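Local coordinates for cytosolic acyl coenzyme A thioester hydrolase (Mus musculus, PDB 2V1O), which hydrolyses fatty acyl-CoA thioesters, palmitoyl-CoA above all, to free fatty acids and coenzyme A, and is represented here by its N-terminal hotdog domain, at residues A[74-80]-A[121-127]; A[48-54]-A[105-111]; A[14-18]-A[61-65]. One frame throughout, in Å; residues are numbered along the deposited sequence.

How the contacts relate
Contacts 1 and 2 adjoin, their centres 13 Å apart: contact 2 lies within the antiparallel sheet of the hotdog domain, contact 1 where the end of strand 67-77 meets a loop. Their segments alternate along the chain. Together they hold one coenzyme A: contact 1 its 3'-phosphate, contact 2 its adenine and pantetheine arm. Contact 3 joins two loops; it closes before contact 1 opens, and its segments alternate with those of contact 2. Its centre lies about 36 Å from that of contact 1 and about 27 Å from that of contact 2, and it meets the thiol end of another coenzyme A, whose other end a neighbouring subunit binds. The hexamer thus builds its sites between subunits.

Contact 1: A[74-80]-A[121-127]; sequences ITYTSKH and EVPPIVY. With COA (coenzyme A), chain G.
Thr77, at the end of strand 67-77, is where the apolar packing against the loop 121-127 centres. Its CG2 methyl lies 3.7 Å from Val122 CG1 and also meets Ile125 CG2. The same Ile125 methyl reaches Ile74 CG2 at 3.8 Å, so beta-branched residues, compact and suited to extended backbone, fill this seam. With chi1 at 63°, Thr77 OG1 sits between its own N and carbonyl carbon, hydrogen-bonded to a water, which accepts from Ile125 N.

The backbone link is a nearly straight hydrogen bond from Val122 N to Lys79 O, 2.9 Å long. A further water donates to both Lys79 O and Val122 O, fastening the loop just after the strand. Tyr127 brings its hydroxyl over to the strand: OH takes a weak bond from Thr77 N at 3.4 Å and shares a water with Thr77 O, while Thr75 O lies at the edge of the ring.

Among charged groups, the extended chains of Lys79 and Glu121 run side by side, but NZ and OE2 are 4.0 Å apart, a long salt bridge. Ser78 and His80 serve the ligand: Ser78 OG and His80 N both donate to O9A of the coenzyme A 3'-phosphate, at 2.6 and 2.9 Å.

His37 of helix 19-38 touches Ile74, Thr77, Val122 and Ile125. Strand 82-91 pairs through Glu83 with both Thr75 and Tyr76, a classic beta bulge, and helix 130-146 packs on Tyr76, Ser78 and Tyr127.

Contact 2: A[48-54]-A[105-111]; sequences AALARVE and TLWYVPL. With COA (coenzyme A), chain G.
Ala49 and Val109 face each other as a hydrogen-bonded pair, each N donating to the other's carbonyl oxygen, in two antiparallel strands. Further along, Trp107 O accepts from both Ala51 N, at 2.8 Å, and Arg52 N, at 3.2 Å. Two residues opposite one make a classic beta bulge. Trp107 N returns a bond to Arg52 O, and Glu54 N closes the series on Thr105 O.

One face, carrying Ala48, Leu50, Val53, Leu106, Tyr108 and Pro110, is largely apolar. Leu50, its CG anti to the backbone N (chi1 -178°), lays CD1 over one face of the Tyr108 ring, 4.1 Å from the centroid, a CH-pi contact. The small Ala48 fits against Tyr108 CB, and Val53 CG2 meets Leu106 CD2 at 3.9 Å. The Tyr108 hydroxyl bonds to Glu27 of helix 19-38. Outside this face, Ala49 CB meets Leu111 CD1 and Ala51 CB meets Val109 CG2.

Arg52 and Trp107 project from the other face, where Glu54 reaches them. Extended Arg52 runs beside Trp107, their flat groups 73° apart, and its NE forms a salt bridge to Glu54 OE2 at 2.8 Å, from above the carboxylate plane. The same oxygen, at the indole edge, takes a weak, strongly bent bond (125°) from Trp107 NE1. Arg52 also salt-bridges Glu146 and Asp57 of the second subunit.

The adenine and ribose of coenzyme A lie over this face, by Arg52 CB and Val109 CG2; the pantetheine arm runs on to the strand edge, where N4P donates to Leu50 O at 2.9 Å. One face against a long helix and strand 46-57 pairing across the subunit interface are the hallmarks of a hotdog dimer, with its ligand bound near that interface.

Contact 3: A[14-18]-A[61-65]; sequences AGNVH and PMCIG. With COA (coenzyme A), chain J.
Val17 presses a methyl against the base of the Met62 side chain: Val17 CG2 rests 3.8 Å from Met62 CB, while the rest of the methionine leads away into packing with Ile22 of helix 19-38 and Val88 of strand 82-91, a flexible chain suited to filling buried space. With its CG1 anti to the backbone N (chi1 173°), Val17 has CG2 placed beside that N and thus close to the Met62 carbonyl. Asn16 lies alongside Pro61, pointing the same way; its ND2 comes within 3.5 Å of Pro61 CB and 3.6 Å of Cys63 SG.

The two loop backbones are joined by a single beta bridge at Asn16 and Cys63. Val17 N donates to Met62 O at 2.8 Å, and Ile64 N to Gly15 O at 3.1 Å. In the hotdog fold this ties the approach to the central helix, whose N-cap position is His18, to the connection after strand 46-57. Asn12, the active-site residue, lies next to it: its OD1 accepts from Ala14 N and Asn16 N.

Gly15 suits its backbone angles (phi 92°) because, having no CB, it does not crowd the carbonyl oxygen of Ala14, and Ile64 CD1 packs 3.8 Å from its CA. At the opposite end a water accepts from Met62 N, lies close to Val17 O, and sits 2.7 Å from O5P of coenzyme A; the thiol sulfur S1P is 3.6 Å from Val17 O.

Contact 1: A[74-80]-A[121-127]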
# COMPACT_ATOMS: atom_id res chain seq x y z
N ILE A 74 -21.08 17.94 8.69
CA ILE A 74 -20.75 19.36 8.60
C ILE A 74 -21.60 20.08 9.64
O ILE A 74 -22.83 20.04 9.58
CB ILE A 74 -21.01 19.95 7.19
CG1 ILE A 74 -20.11 19.28 6.14
CG2 ILE A 74 -20.79 21.49 7.21
CD1 ILE A 74 -20.53 19.55 4.69
N THR A 75 -20.93 20.75 10.57
CA THR A 75 -21.60 21.35 11.71
C THR A 75 -21.63 22.88 11.64
O THR A 75 -22.40 23.53 12.35
CB THR A 75 -20.97 20.87 13.03
OG1 THR A 75 -19.55 21.06 12.97
CG2 THR A 75 -21.28 19.39 13.23
N TYR A 76 -20.78 23.44 10.78
CA TYR A 76 -20.76 24.89 10.55
C TYR A 76 -20.11 25.23 9.21
O TYR A 76 -19.23 24.51 8.72
CB TYR A 76 -20.02 25.62 11.69
CG TYR A 76 -20.15 27.13 11.62
CD1 TYR A 76 -21.35 27.77 11.95
CD2 TYR A 76 -19.09 27.92 11.18
CE1 TYR A 76 -21.48 29.14 11.86
CE2 TYR A 76 -19.21 29.30 11.09
CZ TYR A 76 -20.41 29.90 11.44
OH TYR A 76 -20.55 31.26 11.34
N THR A 77 -20.57 26.33 8.62
CA THR A 77 -19.86 26.94 7.49
C THR A 77 -19.71 28.45 7.71
O THR A 77 -20.66 29.13 8.14
CB THR A 77 -20.53 26.67 6.11
OG1 THR A 77 -21.85 27.25 6.08
CG2 THR A 77 -20.60 25.16 5.80
N SER A 78 -18.51 28.96 7.45
CA SER A 78 -18.25 30.39 7.43
C SER A 78 -18.21 30.81 5.96
O SER A 78 -18.59 30.02 5.08
CB SER A 78 -16.93 30.72 8.13
OG SER A 78 -15.81 30.19 7.42
N LYS A 79 -17.77 32.04 5.67
CA LYS A 79 -17.73 32.51 4.29
C LYS A 79 -16.85 31.63 3.39
O LYS A 79 -17.23 31.33 2.26
CB LYS A 79 -17.29 33.98 4.20
CG LYS A 79 -17.42 34.55 2.79
CD LYS A 79 -17.26 36.06 2.73
CE LYS A 79 -17.29 36.53 1.28
NZ LYS A 79 -17.27 38.02 1.17
N HIS A 80 -15.69 31.22 3.92
CA HIS A 80 -14.70 30.46 3.15
C HIS A 80 -14.19 29.20 3.83
O HIS A 80 -13.14 28.67 3.45
CB HIS A 80 -13.50 31.35 2.81
CG HIS A 80 -13.86 32.66 2.18
ND1 HIS A 80 -14.22 32.78 0.86
CD2 HIS A 80 -13.91 33.91 2.70
CE1 HIS A 80 -14.47 34.05 0.59
NE2 HIS A 80 -14.30 34.75 1.69
N GLU A 121 -15.80 30.77 -1.94
CA GLU A 121 -16.92 30.91 -1.02
C GLU A 121 -17.62 29.56 -0.83
O GLU A 121 -17.85 28.81 -1.79
CB GLU A 121 -17.90 31.97 -1.52
CG GLU A 121 -17.35 33.39 -1.44
CD GLU A 121 -18.29 34.46 -2.00
OE1 GLU A 121 -19.39 34.12 -2.49
OE2 GLU A 121 -17.91 35.65 -1.95
N VAL A 122 -17.93 29.26 0.43
CA VAL A 122 -18.60 28.02 0.81
C VAL A 122 -20.12 28.24 0.79
O VAL A 122 -20.61 29.23 1.32
CB VAL A 122 -18.16 27.57 2.22
CG1 VAL A 122 -18.98 26.39 2.71
CG2 VAL A 122 -16.67 27.20 2.24
N PRO A 123 -20.88 27.32 0.15
CA PRO A 123 -22.35 27.42 0.24
C PRO A 123 -22.83 27.29 1.70
O PRO A 123 -22.29 26.51 2.46
CB PRO A 123 -22.85 26.22 -0.59
CG PRO A 123 -21.69 25.78 -1.41
CD PRO A 123 -20.44 26.18 -0.68
N PRO A 124 -23.82 28.11 2.10
CA PRO A 124 -24.39 27.91 3.44
C PRO A 124 -25.04 26.53 3.62
O PRO A 124 -25.60 25.98 2.67
CB PRO A 124 -25.43 29.03 3.56
CG PRO A 124 -24.94 30.08 2.60
CD PRO A 124 -24.40 29.29 1.44
N ILE A 125 -24.93 25.96 4.83
CA ILE A 125 -25.66 24.74 5.17
C ILE A 125 -27.01 25.05 5.82
O ILE A 125 -27.23 26.15 6.32
CB ILE A 125 -24.87 23.80 6.12
CG1 ILE A 125 -24.39 24.53 7.39
CG2 ILE A 125 -23.73 23.13 5.37
CD1 ILE A 125 -24.06 23.60 8.56
N VAL A 126 -27.91 24.07 5.81
CA VAL A 126 -29.16 24.21 6.54
C VAL A 126 -28.95 23.76 7.99
O VAL A 126 -28.29 22.75 8.26
CB VAL A 126 -30.36 23.48 5.84
CG1 VAL A 126 -30.24 21.96 5.91
CG2 VAL A 126 -31.69 23.94 6.43
N TYR A 127 -29.46 24.56 8.93
CA TYR A 127 -29.50 24.18 10.34
C TYR A 127 -30.94 23.84 10.71
O TYR A 127 -31.87 24.50 10.25
CB TYR A 127 -28.99 25.33 11.23
CG TYR A 127 -27.57 25.75 10.91
CD1 TYR A 127 -26.49 25.11 11.51
CD2 TYR A 127 -27.32 26.78 10.00
CE1 TYR A 127 -25.18 25.48 11.22
CE2 TYR A 127 -26.01 27.17 9.70
CZ TYR A 127 -24.95 26.51 10.31
OH TYR A 127 -23.65 26.87 10.02
N1A COA G . -7.98 26.96 10.39
C2A COA G . -9.28 27.31 10.10
N3A COA G . -9.53 28.23 9.10
C4A COA G . -8.49 28.77 8.41
C5A COA G . -7.17 28.42 8.68
C6A COA G . -6.92 27.50 9.68
N6A COA G . -5.67 27.16 10.00
N7A COA G . -6.37 29.12 7.84
C8A COA G . -7.15 29.89 7.05
N9A COA G . -8.46 29.68 7.40
C1B COA G . -9.66 30.17 6.73
C2B COA G . -9.93 31.64 7.04
O2B COA G . -10.53 31.78 8.31
C3B COA G . -10.79 32.03 5.86
O3B COA G . -12.16 31.72 6.07
P3B COA G . -13.25 32.85 6.43
O7A COA G . -12.93 33.35 7.80
O8A COA G . -13.11 33.97 5.42
O9A COA G . -14.62 32.23 6.39
C4B COA G . -10.28 31.14 4.73
O4B COA G . -9.51 30.11 5.33
C5B COA G . -9.44 31.89 3.71
O5B COA G . -8.47 32.69 4.34
P1A COA G . -7.36 33.42 3.44
O1A COA G . -8.00 33.94 2.18
O2A COA G . -6.70 34.49 4.27
O3A COA G . -6.30 32.28 3.04
P2A COA G . -4.99 31.89 3.89
O4A COA G . -5.23 32.00 5.38
O5A COA G . -3.78 32.67 3.43
O6A COA G . -4.78 30.36 3.45
CBP COA G . -5.22 28.00 3.41
CCP COA G . -5.68 29.37 3.93
CDP COA G . -5.99 26.91 4.16
CEP COA G . -5.59 27.95 1.93
CAP COA G . -3.71 27.87 3.62
OAP COA G . -3.37 28.01 4.99
C9P COA G . -3.15 26.58 3.09
O9P COA G . -2.98 26.41 1.71
N8P COA G . -2.84 25.64 3.98
C7P COA G . -2.47 24.29 3.59
C6P COA G . -3.70 23.45 3.24
C5P COA G . -3.26 22.05 2.88
O5P COA G . -2.67 21.85 1.81
N4P COA G . -3.53 21.09 3.77
C3P COA G . -2.81 19.82 3.84
C2P COA G . -1.31 19.97 4.18
S1P COA G . -0.59 18.31 4.10
O HOH W 1 -23.23 29.24 8.91
O HOH W 2 -24.49 28.27 6.68
O HOH W 3 -19.77 31.99 1.52

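Contact 2: A[48-54]-A[105-111]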
# COMPACT_ATOMS: atom_id res chain seq x y z
N ALA A 48 -11.65 20.55 -1.21
CA ALA A 48 -11.46 21.04 0.15
C ALA A 48 -10.09 20.61 0.68
O ALA A 48 -9.74 19.44 0.59
CB ALA A 48 -12.57 20.51 1.04
N ALA A 49 -9.33 21.57 1.20
CA ALA A 49 -8.02 21.31 1.83
C ALA A 49 -8.11 21.39 3.35
O ALA A 49 -8.75 22.30 3.88
CB ALA A 49 -6.99 22.30 1.32
N LEU A 50 -7.46 20.46 4.06
CA LEU A 50 -7.45 20.51 5.53
C LEU A 50 -6.67 21.72 6.03
O LEU A 50 -5.47 21.84 5.77
CB LEU A 50 -6.89 19.22 6.15
CG LEU A 50 -6.88 19.18 7.68
CD1 LEU A 50 -8.31 19.14 8.24
CD2 LEU A 50 -6.09 18.01 8.20
N ALA A 51 -7.35 22.60 6.75
CA ALA A 51 -6.70 23.77 7.34
C ALA A 51 -6.34 23.57 8.82
O ALA A 51 -5.32 24.09 9.28
CB ALA A 51 -7.57 25.02 7.17
N ARG A 52 -7.15 22.82 9.56
CA ARG A 52 -6.98 22.74 11.00
C ARG A 52 -7.58 21.46 11.57
O ARG A 52 -8.65 21.01 11.13
CB ARG A 52 -7.66 23.95 11.66
CG ARG A 52 -7.50 24.09 13.18
CD ARG A 52 -8.19 25.40 13.58
NE ARG A 52 -8.27 25.65 15.02
CZ ARG A 52 -7.42 26.43 15.69
NH1 ARG A 52 -6.38 26.99 15.09
NH2 ARG A 52 -7.61 26.64 16.99
N VAL A 53 -6.88 20.89 12.54
CA VAL A 53 -7.40 19.81 13.37
C VAL A 53 -7.51 20.34 14.79
O VAL A 53 -6.52 20.83 15.36
CB VAL A 53 -6.49 18.57 13.35
CG1 VAL A 53 -7.06 17.46 14.24
CG2 VAL A 53 -6.29 18.09 11.91
N GLU A 54 -8.71 20.29 15.36
CA GLU A 54 -8.88 20.69 16.76
C GLU A 54 -8.27 19.63 17.67
O GLU A 54 -8.03 18.51 17.25
CB GLU A 54 -10.37 20.89 17.09
CG GLU A 54 -11.04 22.03 16.31
CD GLU A 54 -10.49 23.41 16.62
OE1 GLU A 54 -9.95 23.62 17.73
OE2 GLU A 54 -10.61 24.31 15.76
N THR A 105 -12.72 17.32 15.43
CA THR A 105 -13.29 18.40 14.64
C THR A 105 -12.21 18.93 13.70
O THR A 105 -11.06 19.15 14.11
CB THR A 105 -13.88 19.52 15.53
OG1 THR A 105 -14.96 18.99 16.30
CG2 THR A 105 -14.40 20.70 14.68
N LEU A 106 -12.60 19.14 12.45
CA LEU A 106 -11.68 19.57 11.41
C LEU A 106 -12.23 20.79 10.70
O LEU A 106 -13.44 20.94 10.56
CB LEU A 106 -11.49 18.46 10.38
CG LEU A 106 -11.29 17.00 10.84
CD1 LEU A 106 -11.54 16.05 9.67
CD2 LEU A 106 -9.90 16.82 11.40
N TRP A 107 -11.32 21.63 10.20
CA TRP A 107 -11.69 22.75 9.35
C TRP A 107 -11.06 22.60 7.98
O TRP A 107 -9.85 22.32 7.87
CB TRP A 107 -11.24 24.08 9.98
CG TRP A 107 -11.97 24.39 11.24
CD1 TRP A 107 -11.66 23.95 12.50
CD2 TRP A 107 -13.14 25.22 11.38
NE1 TRP A 107 -12.56 24.45 13.41
CE2 TRP A 107 -13.48 25.23 12.75
CE3 TRP A 107 -13.93 25.94 10.48
CZ2 TRP A 107 -14.58 25.94 13.25
CZ3 TRP A 107 -15.03 26.66 10.97
CH2 TRP A 107 -15.34 26.65 12.35
N TYR A 108 -11.89 22.78 6.96
CA TYR A 108 -11.48 22.72 5.56
C TYR A 108 -11.74 24.05 4.87
O TYR A 108 -12.64 24.79 5.25
CB TYR A 108 -12.26 21.62 4.83
CG TYR A 108 -11.83 20.23 5.23
CD1 TYR A 108 -10.84 19.55 4.51
CD2 TYR A 108 -12.39 19.60 6.35
CE1 TYR A 108 -10.42 18.28 4.87
CE2 TYR A 108 -11.96 18.31 6.73
CZ TYR A 108 -10.99 17.67 5.98
OH TYR A 108 -10.56 16.40 6.33
N VAL A 109 -10.95 24.32 3.85
CA VAL A 109 -11.10 25.50 3.01
C VAL A 109 -11.11 25.04 1.54
O VAL A 109 -10.21 24.31 1.12
CB VAL A 109 -9.95 26.51 3.27
CG1 VAL A 109 -10.05 27.71 2.33
CG2 VAL A 109 -9.93 26.97 4.75
N PRO A 110 -12.13 25.44 0.76
CA PRO A 110 -12.15 25.02 -0.64
C PRO A 110 -11.16 25.81 -1.50
O PRO A 110 -11.14 27.04 -1.46
CB PRO A 110 -13.59 25.30 -1.09
CG PRO A 110 -14.05 26.42 -0.19
CD PRO A 110 -13.30 26.27 1.12
N LEU A 111 -10.37 25.07 -2.27
CA LEU A 111 -9.42 25.68 -3.21
C LEU A 111 -9.79 25.30 -4.63
O LEU A 111 -10.03 24.13 -4.93
CB LEU A 111 -7.99 25.23 -2.90
CG LEU A 111 -7.46 25.51 -1.48
CD1 LEU A 111 -6.04 24.99 -1.33
CD2 LEU A 111 -7.53 27.00 -1.17
N1A COA G . -7.98 26.96 10.39
C2A COA G . -9.28 27.31 10.10
N3A COA G . -9.53 28.23 9.10
C4A COA G . -8.49 28.77 8.41
C5A COA G . -7.17 28.42 8.68
C6A COA G . -6.92 27.50 9.68
N6A COA G . -5.67 27.16 10.00
N7A COA G . -6.37 29.12 7.84
C8A COA G . -7.15 29.89 7.05
N9A COA G . -8.46 29.68 7.40
C1B COA G . -9.66 30.17 6.73
C2B COA G . -9.93 31.64 7.04
O2B COA G . -10.53 31.78 8.31
C3B COA G . -10.79 32.03 5.86
O3B COA G . -12.16 31.72 6.07
P3B COA G . -13.25 32.85 6.43
O7A COA G . -12.93 33.35 7.80
O8A COA G . -13.11 33.97 5.42
O9A COA G . -14.62 32.23 6.39
C4B COA G . -10.28 31.14 4.73
O4B COA G . -9.51 30.11 5.33
C5B COA G . -9.44 31.89 3.71
O5B COA G . -8.47 32.69 4.34
P1A COA G . -7.36 33.42 3.44
O1A COA G . -8.00 33.94 2.18
O2A COA G . -6.70 34.49 4.27
O3A COA G . -6.30 32.28 3.04
P2A COA G . -4.99 31.89 3.89
O4A COA G . -5.23 32.00 5.38
O5A COA G . -3.78 32.67 3.43
O6A COA G . -4.78 30.36 3.45
CBP COA G . -5.22 28.00 3.41
CCP COA G . -5.68 29.37 3.93
CDP COA G . -5.99 26.91 4.16
CEP COA G . -5.59 27.95 1.93
CAP COA G . -3.71 27.87 3.62
OAP COA G . -3.37 28.01 4.99
C9P COA G . -3.15 26.58 3.09
O9P COA G . -2.98 26.41 1.71
N8P COA G . -2.84 25.64 3.98
C7P COA G . -2.47 24.29 3.59
C6P COA G . -3.70 23.45 3.24
C5P COA G . -3.26 22.05 2.88
O5P COA G . -2.67 21.85 1.81
N4P COA G . -3.53 21.09 3.77
C3P COA G . -2.81 19.82 3.84
C2P COA G . -1.31 19.97 4.18
S1P COA G . -0.59 18.31 4.10

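Contact 3: A[14-18]-A[61-65]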
# COMPACT_ATOMS: atom_id res chain seq x y z
N ALA A 14 2.11 -4.89 19.50
CA ALA A 14 1.18 -5.44 20.49
C ALA A 14 -0.21 -5.76 19.91
O ALA A 14 -1.06 -6.33 20.60
CB ALA A 14 1.07 -4.50 21.68
N GLY A 15 -0.44 -5.40 18.64
CA GLY A 15 -1.72 -5.64 17.97
C GLY A 15 -2.72 -4.49 18.08
O GLY A 15 -3.87 -4.60 17.64
N ASN A 16 -2.28 -3.38 18.66
CA ASN A 16 -3.12 -2.20 18.82
C ASN A 16 -2.88 -1.18 17.72
O ASN A 16 -1.74 -0.91 17.35
CB ASN A 16 -2.92 -1.57 20.21
CG ASN A 16 -3.45 -2.45 21.33
OD1 ASN A 16 -2.67 -3.02 22.10
ND2 ASN A 16 -4.76 -2.58 21.43
N VAL A 17 -3.98 -0.64 17.19
CA VAL A 17 -3.96 0.24 16.03
C VAL A 17 -3.23 1.55 16.35
O VAL A 17 -3.41 2.10 17.43
CB VAL A 17 -5.39 0.53 15.53
CG1 VAL A 17 -5.40 1.59 14.44
CG2 VAL A 17 -6.06 -0.77 15.05
N HIS A 18 -2.37 2.00 15.43
CA HIS A 18 -1.68 3.29 15.56
C HIS A 18 -2.64 4.47 15.48
O HIS A 18 -3.55 4.47 14.65
CB HIS A 18 -0.65 3.46 14.42
CG HIS A 18 0.49 2.50 14.49
ND1 HIS A 18 1.44 2.56 15.49
CD2 HIS A 18 0.86 1.49 13.68
CE1 HIS A 18 2.35 1.61 15.28
NE2 HIS A 18 2.01 0.95 14.19
N PRO A 61 -8.25 1.81 22.94
CA PRO A 61 -7.50 1.20 21.86
C PRO A 61 -8.40 0.48 20.87
O PRO A 61 -9.56 0.17 21.18
CB PRO A 61 -6.59 0.21 22.58
CG PRO A 61 -7.32 -0.14 23.81
CD PRO A 61 -8.02 1.11 24.22
N MET A 62 -7.87 0.24 19.68
CA MET A 62 -8.52 -0.59 18.69
C MET A 62 -7.53 -1.69 18.35
O MET A 62 -6.31 -1.50 18.47
CB MET A 62 -8.85 0.22 17.45
CG MET A 62 -9.88 -0.41 16.52
SD MET A 62 -10.32 0.73 15.20
CE MET A 62 -10.79 2.19 16.10
N CYS A 63 -8.04 -2.85 17.94
CA CYS A 63 -7.19 -4.01 17.70
C CYS A 63 -7.31 -4.47 16.27
O CYS A 63 -8.31 -4.21 15.60
CB CYS A 63 -7.58 -5.15 18.65
SG CYS A 63 -7.39 -4.75 20.38
N ILE A 64 -6.27 -5.17 15.80
CA ILE A 64 -6.33 -5.89 14.54
C ILE A 64 -7.60 -6.73 14.53
O ILE A 64 -7.91 -7.43 15.51
CB ILE A 64 -5.10 -6.82 14.34
CG1 ILE A 64 -3.81 -6.00 14.21
CG2 ILE A 64 -5.27 -7.71 13.12
CD1 ILE A 64 -2.54 -6.81 14.50
N GLY A 65 -8.35 -6.63 13.43
CA GLY A 65 -9.53 -7.47 13.23
C GLY A 65 -10.82 -6.80 13.65
O GLY A 65 -11.90 -7.27 13.32
N1A COA J . -4.09 13.37 26.88
C2A COA J . -2.90 13.50 27.57
N3A COA J . -2.65 12.69 28.67
C4A COA J . -3.57 11.76 29.06
C5A COA J . -4.77 11.61 28.37
C6A COA J . -5.03 12.42 27.26
N6A COA J . -6.13 12.23 26.52
N7A COA J . -5.49 10.63 28.98
C8A COA J . -4.77 10.16 30.02
N9A COA J . -3.58 10.86 30.09
C1B COA J . -2.42 10.54 30.94
C2B COA J . -2.69 10.85 32.41
O2B COA J . -2.54 12.22 32.70
C3B COA J . -1.63 9.98 33.06
O3B COA J . -0.37 10.61 33.09
P3B COA J . 0.16 11.31 34.44
O7A COA J . -0.67 12.54 34.67
O8A COA J . -0.02 10.35 35.58
O9A COA J . 1.62 11.65 34.27
C4B COA J . -1.53 8.77 32.13
O4B COA J . -2.16 9.15 30.93
C5B COA J . -2.21 7.54 32.72
O5B COA J . -3.52 7.89 33.12
P1A COA J . -4.53 6.78 33.68
O1A COA J . -3.77 5.80 34.52
O2A COA J . -5.64 7.48 34.42
O3A COA J . -5.11 6.05 32.36
P2A COA J . -6.46 6.47 31.61
O4A COA J . -6.70 7.96 31.67
O5A COA J . -7.63 5.68 32.15
O6A COA J . -6.16 6.00 30.10
CBP COA J . -4.97 5.89 28.01
CCP COA J . -5.18 6.65 29.32
CDP COA J . -4.13 6.75 27.06
CEP COA J . -4.19 4.62 28.34
CAP COA J . -6.34 5.54 27.40
OAP COA J . -7.13 6.68 27.18
C9P COA J . -6.20 4.80 26.09
O9P COA J . -5.85 3.45 26.10
N8P COA J . -6.42 5.48 24.97
C7P COA J . -6.21 4.87 23.67
C6P COA J . -4.74 4.93 23.28
C5P COA J . -4.56 4.37 21.90
O5P COA J . -4.68 3.15 21.71
N4P COA J . -4.27 5.27 20.94
C3P COA J . -4.52 5.02 19.52
C2P COA J . -6.02 4.85 19.22
S1P COA J . -6.22 4.42 17.47
O HOH W 4 -5.11 1.36 19.67